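Local coordinates for ribosomal-protein-serine acetyltransferase, putative (Vibrio cholerae O1 biovar eltor, PDB 2FCK) that is of unknown function but belongs to the GNAT acetyltransferase superfamily and may acetylate protein N-termini, perhaps that of a ribosomal protein, at residues H39-W44 / V138-N143; P145-A150 / I175-I180; A161-R164 / E170-A173. All coordinates share one frame; numbering follows the deposited sequence. Where two conformers were deposited one is given.

How the interactions relate
Interaction 2 is the buried contact of the three; interaction 1 lies at the surface, and interaction 3 is partly buried, near the second subunit. All three reach one sheet, in which strand 170-179 runs between strands 134-139 and 156-164. Interactions 2 and 3 share strand 170-179, and interaction 1 rests on the turn between strand 134-139 and helix 144-152, the helix used by interaction 2. A hydrogen bond from Gln147 NE2 to Asp140 O ties that helix to the turn. The chemistry follows the place: an indole laid on a polar turn, a largely apolar helix-sheet interface with one glutamine at its edge, and a beta turn meeting a strand through a weak backbone hydrogen bond, with a nitrate beside it.

Interaction 1: H39-W44 / V138-N143; sequences HQWVDW and VCDPEN
Trp41 lays its indole on the turn that follows strand 134-139, with Asn143 stacked on one face. Asn143 CB stands 3.6 Å from the centroid of the six-membered ring of Trp41, only 9° off the ring normal, a CH-pi contact. The amide continues over the five-membered ring, its plane 18° from that of the indole. A chi1 of -171° swings this amide away from the backbone N of Asn143 and out over Trp41. At the far end of the ring, Trp41 CZ3 is 3.5 Å from Asp140 CG and Trp41 CH2 is 3.5 Å from Glu142 O. Gln40 CG covers the opposite face.

One shell out, the turn is held by its own bonds. Asp140 OD1 accepts Glu142 N at 2.9 Å through its anti lone pair, an Asx turn, while Asn143 N reaches Asp140 O at 3.0 Å to close a type I turn. Asn143 is at the N-cap position of helix 144-152, where its backbone O accepts from Ser146 OG, and Gln147 of that helix donates to Asp140 O. The broad indole probably gains much of its hold from dispersion and the CH-pi contact, on a turn shaped by these polar bonds.

Interaction 2: P145-A150 / I175-I180; sequences PSQALA and IVFSLI
Helix 144-152 packs on the C-terminal part of the GNAT sheet, and here it sets Ala150 and Gln147 against Phe177 and Ile175 of strand 170-179. The two segments run nearly parallel, 18° apart, with axes 10.1 Å from each other. Ala150 CB sits over one face of the Phe177 ring, 4.1 Å from its centroid and 14° off the normal, a CH-pi contact displaced toward the rim; a methyl group is small enough to let the ring lie under the helix. One turn earlier, Gln147 CB is 3.9 Å from Phe177 CZ at the tip of the same ring.

In this fold the strand runs antiparallel to both its neighbours, 134-139 and 156-164. Because successive residues of an extended strand face opposite sides, Ile175 and Phe177 both turn to the helix while Val176, between them, meets Arg164. Ile175 reaches its partner through CD1, carried outward by an extended end (chi2 166°), and Gln147 CD rests on it at 3.5 Å, the two side chains crossing at about a right angle. The amide suits the edge of this apolar patch because its NE2 is bonded to Asp140 O, and more weakly to Pro141 O, while its aliphatic part serves Phe177.

Interaction 3: A161-R164 / E170-A173; sequences APNR and EPKA. With NO3 (nitrate ion), chain G.
Asn163 lies alongside Pro171, the two side chains pointing the same way. Asn163 CB is 4.0 Å from Pro171 CB, and the next atom, Asn163 CG, is 3.9 Å from that same carbon, so the CB edge of the puckered proline ring flanks the asparagine chain. CG stands anti to the carbonyl carbon of Asn163 (chi1 -69°), and this points the amide at the tip toward a bound nitrate, probably taken from the crystallisation liquor, though the amide's orientation is doubtful. The backbone of Asn163 also faces the ion: Asn163 N is modelled donating to nitrate O1, a doubtful bond because O1 sits too close to a neighbour, and weakly to nitrate O3 at 3.2 Å.

These residues belong to a type II beta turn from Ala161 to Arg164, at which strand 156-164 turns a corner beside strand 170-179, at the interface with the second subunit. Pro162 suits the second place of the turn, where phi is fixed near the value its ring imposes, and Asn163 suits the third, because asparagine readily accepts the positive phi (51°) needed there. Backbone contacts join the turn to the neighbouring strand. Arg164 N lies 2.9 Å from Lys172 O, but the hydrogen bond is weak because its N-H...O angle is only 122°. Ala173 CA approaches Ala161 O at 3.2 Å in a CA-H...O contact, and backbone hydrogen bonds join Ala161 with Gly174 and Lys172 with Phe165.

The side chain of Arg164 leads away from the strand to a salt bridge with Glu136, and its guanidinium group forms a cation-pi pair with Phe96 of the second subunit. Arg134 of that subunit also donates through NH1 to Pro162 O.

Interaction 1: H39-W44 / V138-N143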
loop_
_atom_site.group_PDB
_atom_site.type_symbol
_atom_site.label_atom_id
_atom_site.label_comp_id
_atom_site.label_asym_id
_atom_site.label_seq_id
_atom_site.Cartn_x
_atom_site.Cartn_y
_atom_site.Cartn_z
ATOM N N HIS A 39 -4.427 3.798 25.365
ATOM C CA HIS A 39 -5.682 4.451 24.997
ATOM C C HIS A 39 -5.450 5.589 23.999
ATOM O O HIS A 39 -6.342 5.932 23.237
ATOM C CB HIS A 39 -6.370 5.032 26.235
ATOM C CG HIS A 39 -5.575 6.103 26.906
ATOM N ND1 HIS A 39 -4.551 5.831 27.794
ATOM C CD2 HIS A 39 -5.609 7.448 26.766
ATOM C CE1 HIS A 39 -4.021 6.970 28.206
ATOM N NE2 HIS A 39 -4.645 7.964 27.601
ATOM N N GLN A 40 -4.269 6.177 23.996
ATOM C CA GLN A 40 -4.095 7.350 23.162
ATOM C C GLN A 40 -3.674 7.006 21.746
ATOM O O GLN A 40 -3.762 7.858 20.864
ATOM C CB GLN A 40 -3.108 8.312 23.775
ATOM C CG GLN A 40 -1.690 7.886 23.714
ATOM C CD GLN A 40 -0.819 8.706 24.662
ATOM O OE1 GLN A 40 -0.757 9.939 24.567
ATOM N NE2 GLN A 40 -0.128 8.023 25.561
ATOM N N TRP A 41 -3.237 5.767 21.541
ATOM C CA TRP A 41 -2.733 5.311 20.256
ATOM C C TRP A 41 -3.706 4.401 19.528
ATOM O O TRP A 41 -3.726 4.394 18.313
ATOM C CB TRP A 41 -1.388 4.580 20.411
ATOM C CG TRP A 41 -0.372 5.321 21.221
ATOM C CD1 TRP A 41 0.228 4.897 22.389
ATOM C CD2 TRP A 41 0.174 6.615 20.943
ATOM N NE1 TRP A 41 1.109 5.852 22.839
ATOM C CE2 TRP A 41 1.089 6.920 21.976
ATOM C CE3 TRP A 41 -0.033 7.557 19.925
ATOM C CZ2 TRP A 41 1.809 8.136 22.013
ATOM C CZ3 TRP A 41 0.681 8.757 19.964
ATOM C CH2 TRP A 41 1.595 9.035 21.003
ATOM N N VAL A 42 -4.444 3.562 20.254
ATOM C CA VAL A 42 -5.372 2.654 19.587
ATOM C C VAL A 42 -6.630 3.475 19.241
ATOM O O VAL A 42 -7.045 4.371 19.999
ATOM C CB VAL A 42 -5.622 1.347 20.407
ATOM C CG1 VAL A 42 -5.713 0.190 19.469
ATOM C CG2 VAL A 42 -4.455 1.048 21.353
ATOM N N ASP A 43 -7.183 3.236 18.051
ATOM C CA ASP A 43 -8.231 4.107 17.463
ATOM C C ASP A 43 -9.589 4.078 18.179
ATOM O O ASP A 43 -10.135 5.114 18.558
ATOM C CB ASP A 43 -8.453 3.734 15.983
ATOM C CG ASP A 43 -8.664 4.943 15.104
ATOM O OD1 ASP A 43 -8.014 5.977 15.358
ATOM O OD2 ASP A 43 -9.458 4.860 14.142
ATOM N N TRP A 44 -10.110 2.863 18.321
ATOM C CA TRP A 44 -11.410 2.529 18.913
ATOM C C TRP A 44 -11.579 2.785 20.414
ATOM O O TRP A 44 -10.677 2.525 21.201
ATOM C CB TRP A 44 -11.648 1.061 18.655
ATOM C CG TRP A 44 -10.368 0.269 18.674
ATOM C CD1 TRP A 44 -9.401 0.235 17.706
ATOM C CD2 TRP A 44 -9.921 -0.609 19.719
ATOM N NE1 TRP A 44 -8.386 -0.624 18.079
ATOM C CE2 TRP A 44 -8.684 -1.149 19.313
ATOM C CE3 TRP A 44 -10.446 -0.985 20.959
ATOM C CZ2 TRP A 44 -7.969 -2.049 20.105
ATOM C CZ3 TRP A 44 -9.727 -1.876 21.749
ATOM C CH2 TRP A 44 -8.503 -2.388 21.321
ATOM N N VAL A 138 4.370 2.042 10.108
ATOM C CA VAL A 138 4.162 3.494 10.225
ATOM C C VAL A 138 3.954 3.794 11.704
ATOM O O VAL A 138 3.037 3.245 12.300
ATOM C CB VAL A 138 2.901 4.001 9.452
ATOM C CG1 VAL A 138 2.778 5.539 9.552
ATOM C CG2 VAL A 138 3.042 3.548 8.005
ATOM N N CYS A 139 4.802 4.628 12.284
ATOM C CA CYS A 139 4.631 4.971 13.694
ATOM C C CYS A 139 4.179 6.400 13.840
ATOM O O CYS A 139 4.602 7.269 13.078
ATOM C CB CYS A 139 5.956 4.819 14.458
ATOM S SG CYS A 139 6.462 3.088 14.583
ATOM N N ASP A 140 3.354 6.662 14.851
ATOM C CA ASP A 140 3.026 8.032 15.206
ATOM C C ASP A 140 4.338 8.668 15.661
ATOM O O ASP A 140 5.016 8.090 16.521
ATOM C CB ASP A 140 1.992 8.034 16.341
ATOM C CG ASP A 140 1.421 9.417 16.610
ATOM O OD1 ASP A 140 2.179 10.333 16.950
ATOM O OD2 ASP A 140 0.181 9.605 16.450
ATOM N N PRO A 141 4.704 9.861 15.125
ATOM C CA PRO A 141 5.990 10.467 15.572
ATOM C C PRO A 141 6.078 10.684 17.091
ATOM O O PRO A 141 7.183 10.791 17.642
ATOM C CB PRO A 141 6.005 11.836 14.865
ATOM C CG PRO A 141 5.121 11.685 13.709
ATOM C CD PRO A 141 4.034 10.722 14.120
ATOM N N GLU A 142 4.937 10.733 17.770
ATOM C CA GLU A 142 4.944 11.015 19.220
ATOM C C GLU A 142 4.982 9.764 20.070
ATOM O O GLU A 142 5.018 9.856 21.291
ATOM C CB GLU A 142 3.717 11.808 19.615
ATOM C CG GLU A 142 3.583 13.117 18.940
ATOM C CD GLU A 142 2.898 14.073 19.863
ATOM O OE1 GLU A 142 3.628 14.781 20.594
ATOM O OE2 GLU A 142 1.636 14.056 19.913
ATOM N N ASN A 143 4.941 8.603 19.429
ATOM C CA ASN A 143 4.960 7.322 20.119
ATOM C C ASN A 143 6.363 6.710 20.022
ATOM O O ASN A 143 6.658 5.849 19.197
ATOM C CB ASN A 143 3.873 6.388 19.522
ATOM C CG ASN A 143 3.664 5.078 20.333
ATOM O OD1 ASN A 143 2.657 4.353 20.130
ATOM N ND2 ASN A 143 4.593 4.745 21.189
#

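Interaction 2: P145-A150 / I175-I180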
loop_
_atom_site.group_PDB
_atom_site.type_symbol
_atom_site.label_atom_id
_atom_site.label_comp_id
_atom_site.label_asym_id
_atom_site.label_seq_id
_atom_site.Cartn_x
_atom_site.Cartn_y
_atom_site.Cartn_z
ATOM N N PRO A 145 8.137 4.660 22.137
ATOM C CA PRO A 145 8.287 3.210 22.375
ATOM C C PRO A 145 7.959 2.364 21.122
ATOM O O PRO A 145 8.631 1.370 20.875
ATOM C CB PRO A 145 7.322 2.943 23.539
ATOM C CG PRO A 145 7.291 4.290 24.297
ATOM C CD PRO A 145 7.272 5.295 23.148
ATOM N N SER A 146 7.013 2.802 20.290
ATOM C CA SER A 146 6.623 2.010 19.098
ATOM C C SER A 146 7.754 2.077 18.056
ATOM O O SER A 146 8.048 1.122 17.315
ATOM C CB SER A 146 5.290 2.509 18.479
ATOM O OG SER A 146 5.424 3.811 17.892
ATOM N N GLN A 147 8.390 3.241 17.993
ATOM C CA GLN A 147 9.540 3.399 17.107
ATOM C C GLN A 147 10.705 2.522 17.578
ATOM O O GLN A 147 11.339 1.839 16.761
ATOM C CB GLN A 147 9.973 4.875 17.082
ATOM C CG GLN A 147 8.872 5.799 16.603
ATOM C CD GLN A 147 9.109 7.268 16.957
ATOM O OE1 GLN A 147 10.269 7.739 17.015
ATOM N NE2 GLN A 147 8.028 7.998 17.242
ATOM N N ALA A 148 10.969 2.565 18.890
ATOM C CA ALA A 148 12.085 1.828 19.511
ATOM C C ALA A 148 11.890 0.314 19.225
ATOM O O ALA A 148 12.851 -0.383 18.923
ATOM C CB ALA A 148 12.156 2.112 21.041
ATOM N N LEU A 149 10.637 -0.160 19.279
ATOM C CA LEU A 149 10.335 -1.584 19.023
ATOM C C LEU A 149 10.617 -1.912 17.532
ATOM O O LEU A 149 11.273 -2.910 17.230
ATOM C CB LEU A 149 8.883 -1.909 19.394
ATOM C CG LEU A 149 8.486 -3.373 19.131
ATOM C CD1 LEU A 149 9.502 -4.301 19.750
ATOM C CD2 LEU A 149 7.053 -3.625 19.651
ATOM N N ALA A 150 10.217 -1.018 16.632
ATOM C CA ALA A 150 10.474 -1.238 15.212
ATOM C C ALA A 150 11.993 -1.411 15.014
ATOM O O ALA A 150 12.458 -2.365 14.342
ATOM C CB ALA A 150 9.949 -0.061 14.350
ATOM N N ILE A 175 5.971 8.203 10.709
ATOM C CA ILE A 175 7.310 7.786 10.360
ATOM C C ILE A 175 7.242 6.389 9.756
ATOM O O ILE A 175 6.692 5.451 10.346
ATOM C CB ILE A 175 8.211 7.675 11.615
ATOM C CG1 ILE A 175 8.189 8.972 12.431
ATOM C CG2 ILE A 175 9.593 7.206 11.151
ATOM C CD1 ILE A 175 8.792 8.833 13.885
ATOM N N VAL A 176 7.811 6.256 8.570
ATOM C CA VAL A 176 7.853 4.983 7.864
ATOM C C VAL A 176 9.161 4.263 8.167
ATOM O O VAL A 176 10.237 4.845 7.976
ATOM C CB VAL A 176 7.766 5.265 6.331
ATOM C CG1 VAL A 176 7.955 3.982 5.532
ATOM C CG2 VAL A 176 6.452 6.001 6.044
ATOM N N PHE A 177 9.040 3.024 8.660
ATOM C CA PHE A 177 10.186 2.132 8.793
ATOM C C PHE A 177 10.002 0.990 7.791
ATOM O O PHE A 177 8.852 0.556 7.547
ATOM C CB PHE A 177 10.221 1.523 10.207
ATOM C CG PHE A 177 10.437 2.525 11.297
ATOM C CD1 PHE A 177 11.694 2.711 11.857
ATOM C CD2 PHE A 177 9.354 3.286 11.757
ATOM C CE1 PHE A 177 11.874 3.639 12.877
ATOM C CE2 PHE A 177 9.489 4.206 12.780
ATOM C CZ PHE A 177 10.798 4.409 13.333
ATOM N N SER A 178 11.113 0.424 7.307
ATOM C CA SER A 178 11.041 -0.720 6.421
ATOM C C SER A 178 11.831 -1.914 6.939
ATOM O O SER A 178 12.790 -1.773 7.696
ATOM C CB SER A 178 11.578 -0.355 5.022
ATOM O OG SER A 178 12.986 -0.209 5.090
ATOM N N LEU A 179 11.402 -3.087 6.486
ATOM C CA LEU A 179 12.163 -4.317 6.659
ATOM C C LEU A 179 12.239 -4.989 5.296
ATOM O O LEU A 179 11.225 -5.041 4.575
ATOM C CB LEU A 179 11.400 -5.261 7.615
ATOM C CG LEU A 179 11.220 -4.757 9.036
ATOM C CD1 LEU A 179 9.801 -4.974 9.521
ATOM C CD2 LEU A 179 12.190 -5.456 9.895
ATOM N N ILE A 180 13.424 -5.505 4.960
ATOM C CA ILE A 180 13.584 -6.355 3.794
ATOM C C ILE A 180 14.252 -7.667 4.190
ATOM O O ILE A 180 14.920 -7.730 5.227
ATOM C CB ILE A 180 14.360 -5.695 2.628
ATOM C CG1 ILE A 180 15.841 -5.513 2.973
ATOM C CG2 ILE A 180 13.662 -4.384 2.210
ATOM C CD1 ILE A 180 16.682 -4.847 1.846
#

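Interaction 3: A161-R164 / E170-A173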
loop_
_atom_site.group_PDB
_atom_site.type_symbol
_atom_site.label_atom_id
_atom_site.label_comp_id
_atom_site.label_asym_id
_atom_site.label_seq_id
_atom_site.Cartn_x
_atom_site.Cartn_y
_atom_site.Cartn_z
ATOM N N ALA A 161 6.469 11.064 6.795
ATOM C CA ALA A 161 5.582 11.192 5.630
ATOM C C ALA A 161 4.256 11.856 6.010
ATOM O O ALA A 161 3.504 11.315 6.825
ATOM C CB ALA A 161 5.353 9.836 5.087
ATOM N N PRO A 162 3.927 12.998 5.376
ATOM C CA PRO A 162 2.625 13.619 5.681
ATOM C C PRO A 162 1.432 12.757 5.237
ATOM O O PRO A 162 1.539 11.962 4.274
ATOM C CB PRO A 162 2.657 14.948 4.909
ATOM C CG PRO A 162 3.669 14.768 3.858
ATOM C CD PRO A 162 4.717 13.814 4.439
ATOM N N ASN A 163 0.329 12.872 5.987
ATOM C CA ASN A 163 -0.908 12.131 5.719
ATOM C C ASN A 163 -0.716 10.631 5.538
ATOM O O ASN A 163 -1.408 9.951 4.767
ATOM C CB ASN A 163 -1.611 12.742 4.467
ATOM C CG ASN A 163 -2.178 14.130 4.684
ATOM O OD1 ASN A 163 -2.967 14.620 3.814
ATOM N ND2 ASN A 163 -1.780 14.816 5.749
ATOM N N ARG A 164 0.243 10.053 6.271
ATOM C CA ARG A 164 0.574 8.665 6.034
ATOM C C ARG A 164 -0.362 7.610 6.702
ATOM O O ARG A 164 -0.413 6.455 6.297
ATOM C CB ARG A 164 2.064 8.444 6.399
ATOM C CG ARG A 164 2.577 7.069 6.109
ATOM C CD ARG A 164 2.661 6.861 4.584
ATOM N NE ARG A 164 3.089 5.506 4.330
ATOM C CZ ARG A 164 2.363 4.424 4.528
ATOM N NH1 ARG A 164 1.119 4.520 5.000
ATOM N NH2 ARG A 164 2.866 3.241 4.266
ATOM N N GLU A 170 -9.178 10.719 10.435
ATOM C CA GLU A 170 -8.392 11.886 9.933
ATOM C C GLU A 170 -6.914 11.544 9.690
ATOM O O GLU A 170 -6.360 10.704 10.404
ATOM C CB GLU A 170 -8.434 13.027 10.917
ATOM C CG GLU A 170 -9.794 13.681 10.990
ATOM C CD GLU A 170 -9.815 14.858 11.955
ATOM O OE1 GLU A 170 -8.934 14.920 12.862
ATOM O OE2 GLU A 170 -10.721 15.723 11.815
ATOM N N PRO A 171 -6.268 12.186 8.683
ATOM C CA PRO A 171 -4.859 11.806 8.385
ATOM C C PRO A 171 -3.784 12.548 9.195
ATOM O O PRO A 171 -3.990 13.691 9.602
ATOM C CB PRO A 171 -4.730 12.072 6.866
ATOM C CG PRO A 171 -6.060 12.888 6.459
ATOM C CD PRO A 171 -6.760 13.234 7.756
ATOM N N LYS A 172 -2.655 11.866 9.469
ATOM C CA LYS A 172 -1.573 12.391 10.303
ATOM C C LYS A 172 -0.230 12.001 9.705
ATOM O O LYS A 172 -0.174 10.973 9.026
ATOM C CB LYS A 172 -1.649 11.752 11.701
ATOM C CG LYS A 172 -2.909 12.190 12.483
ATOM C CD LYS A 172 -3.210 11.034 13.376
ATOM C CE LYS A 172 -2.521 11.252 14.611
ATOM N NZ LYS A 172 -3.462 11.533 15.888
ATOM N N ALA A 173 0.799 12.822 9.926
ATOM C CA ALA A 173 2.182 12.527 9.492
ATOM C C ALA A 173 2.698 11.336 10.292
ATOM O O ALA A 173 2.524 11.280 11.531
ATOM C CB ALA A 173 3.050 13.701 9.688
HETATM N N NO3 G . -0.203 15.387 8.264
HETATM O O1 NO3 G . -0.942 14.217 8.111
HETATM O O2 NO3 G . -0.729 16.442 9.037
HETATM O O3 NO3 G . 1.043 15.509 7.650
#